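Local coordinates for protein Xcc_ctr_pt (Xanthomonas campestris pv. campestris, PDB 6NJW) that probably cleaves DNA as a Class 2 OLD family nuclease, using metal ions held by the Toprim domain in its C-terminal region, at residues 36-41 / 203-208. Sequence-based numbering, arbitrary orientation.
Sequences PAFAEV and EDVCPA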
loop_
_atom_site.group_PDB
_atom_site.type_symbol
_atom_site.label_atom_id
_atom_site.label_comp_id
_atom_site.label_asym_id
_atom_site.label_seq_id
_atom_site.Cartn_x
_atom_site.Cartn_y
_atom_site.Cartn_z
ATOM N N PRO A 36 5.859 5.499 -2.090
ATOM C CA PRO A 36 6.989 6.122 -2.806
ATOM C C PRO A 36 8.269 6.183 -1.989
ATOM O O PRO A 36 9.358 6.111 -2.565
ATOM C CB PRO A 36 6.492 7.539 -3.133
ATOM C CG PRO A 36 5.004 7.525 -2.914
ATOM C CD PRO A 36 4.694 6.405 -1.986
ATOM N N ALA A 37 8.174 6.364 -0.673
ATOM C CA ALA A 37 9.368 6.325 0.163
ATOM C C ALA A 37 10.034 4.959 0.092
ATOM O O ALA A 37 11.260 4.867 -0.004
ATOM C CB ALA A 37 9.010 6.692 1.609
ATOM N N PHE A 38 9.251 3.878 0.129
ATOM C CA PHE A 38 9.867 2.564 -0.031
ATOM C C PHE A 38 10.435 2.392 -1.432
ATOM O O PHE A 38 11.474 1.745 -1.605
ATOM C CB PHE A 38 8.878 1.443 0.273
ATOM C CG PHE A 38 8.768 1.116 1.754
ATOM C CD1 PHE A 38 9.883 0.671 2.463
ATOM C CD2 PHE A 38 7.558 1.253 2.423
ATOM C CE1 PHE A 38 9.799 0.375 3.824
ATOM C CE2 PHE A 38 7.463 0.963 3.785
ATOM C CZ PHE A 38 8.579 0.518 4.482
ATOM N N ALA A 39 9.757 2.942 -2.442
ATOM C CA ALA A 39 10.267 2.863 -3.813
ATOM C C ALA A 39 11.681 3.436 -3.907
ATOM O O ALA A 39 12.568 2.824 -4.515
ATOM C CB ALA A 39 9.321 3.591 -4.775
ATOM N N GLU A 40 11.915 4.598 -3.293
ATOM C CA GLU A 40 13.232 5.232 -3.407
ATOM C C GLU A 40 14.326 4.372 -2.787
ATOM O O GLU A 40 15.398 4.202 -3.382
ATOM C CB GLU A 40 13.228 6.621 -2.771
ATOM C CG GLU A 40 12.540 7.689 -3.626
ATOM C CD GLU A 40 13.032 7.709 -5.075
ATOM O OE1 GLU A 40 14.262 7.720 -5.289
ATOM O OE2 GLU A 40 12.181 7.710 -5.997
ATOM N N VAL A 41 14.083 3.815 -1.591
ATOM C CA VAL A 41 15.104 2.965 -0.980
ATOM C C VAL A 41 15.196 1.606 -1.658
ATOM O O VAL A 41 16.182 0.896 -1.453
ATOM C CB VAL A 41 14.890 2.784 0.542
ATOM C CG1 VAL A 41 15.155 4.090 1.262
ATOM C CG2 VAL A 41 13.468 2.266 0.842
ATOM N N GLU A 203 15.220 -0.156 3.195
ATOM C CA GLU A 203 14.916 -1.297 2.339
ATOM C C GLU A 203 14.546 -2.527 3.156
ATOM O O GLU A 203 13.618 -3.261 2.795
ATOM C CB GLU A 203 16.101 -1.598 1.413
ATOM C CG GLU A 203 16.143 -3.022 0.858
ATOM C CD GLU A 203 16.930 -3.971 1.740
ATOM O OE1 GLU A 203 17.854 -3.511 2.444
ATOM O OE2 GLU A 203 16.616 -5.179 1.739
ATOM N N ASP A 204 15.241 -2.766 4.273
ATOM C CA ASP A 204 15.045 -4.028 4.981
ATOM C C ASP A 204 13.719 -4.120 5.743
ATOM O O ASP A 204 13.352 -5.229 6.152
ATOM C CB ASP A 204 16.217 -4.292 5.946
ATOM C CG ASP A 204 16.384 -3.200 6.984
ATOM O OD1 ASP A 204 16.352 -2.010 6.606
ATOM O OD2 ASP A 204 16.548 -3.531 8.180
ATOM N N VAL A 205 12.988 -3.024 5.953
ATOM C CA VAL A 205 11.685 -3.105 6.619
ATOM C C VAL A 205 10.527 -2.943 5.631
ATOM O O VAL A 205 9.416 -2.586 6.032
ATOM C CB VAL A 205 11.565 -2.090 7.770
ATOM C CG1 VAL A 205 12.607 -2.373 8.847
ATOM C CG2 VAL A 205 11.670 -0.641 7.252
ATOM N N CYS A 206 10.754 -3.182 4.349
ATOM C CA CYS A 206 9.681 -3.018 3.370
ATOM C C CYS A 206 8.713 -4.189 3.468
ATOM O O CYS A 206 9.140 -5.340 3.341
ATOM C CB CYS A 206 10.244 -2.930 1.949
ATOM S SG CYS A 206 8.984 -2.554 0.676
ATOM N N PRO A 207 7.417 -3.947 3.672
ATOM C CA PRO A 207 6.455 -5.052 3.638
ATOM C C PRO A 207 6.498 -5.747 2.292
ATOM O O PRO A 207 6.695 -5.114 1.249
ATOM C CB PRO A 207 5.103 -4.363 3.870
ATOM C CG PRO A 207 5.439 -3.048 4.515
ATOM C CD PRO A 207 6.781 -2.654 3.961
ATOM N N ALA A 208 6.295 -7.065 2.327
ATOM C CA ALA A 208 6.425 -7.881 1.123
ATOM C C ALA A 208 5.408 -7.491 0.048
ATOM O O ALA A 208 5.728 -7.498 -1.150
ATOM C CB ALA A 208 6.285 -9.358 1.483
#
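Phe38, on the last turn of helix 29-41 in the Toprim domain, lays its ring against Cys206 and Pro207, in the loop leading into helix 208-226. The contact thus joins the helix after the first strand of the parallel sheet to the chain's C-terminal part, mainly through one aromatic side chain packed on the loop. The CB of Phe38 points to the loop, and CG anti to the carbonyl carbon (chi1 -84°) carries the buried ring over to Cys206 and Pro207. Proline suits the loop here: its CD, made electron-poor by the neighbouring nitrogen, lies over one face of the ring, 4.0 Å from the Phe38 centroid, in a CH-pi contact. The two rings cross at about a right angle. Pro207 is also the N-cap residue of helix 208-226, its side chain about 8 Å from a bound magnesium ion, near that site but not in it. Leu138 of helix 134-154 touches both Pro207 and Phe38. The polarisable SG of Cys206 sits obliquely toward the CG side of the ring, 4.2 Å from the Phe38 centroid, while Cys206 CA comes within 3.4 Å of Phe38 CE1. Beta-branched Val41 sets its methyl CG2 3.8 Å from the backbone N of Glu203, at the start of the 3-10 turn. Glutamate suits this exposed rim: its carboxylate leads away toward a weak, long ion pair with Arg211, while its aliphatic CB packs 3.8 Å from Val41 O.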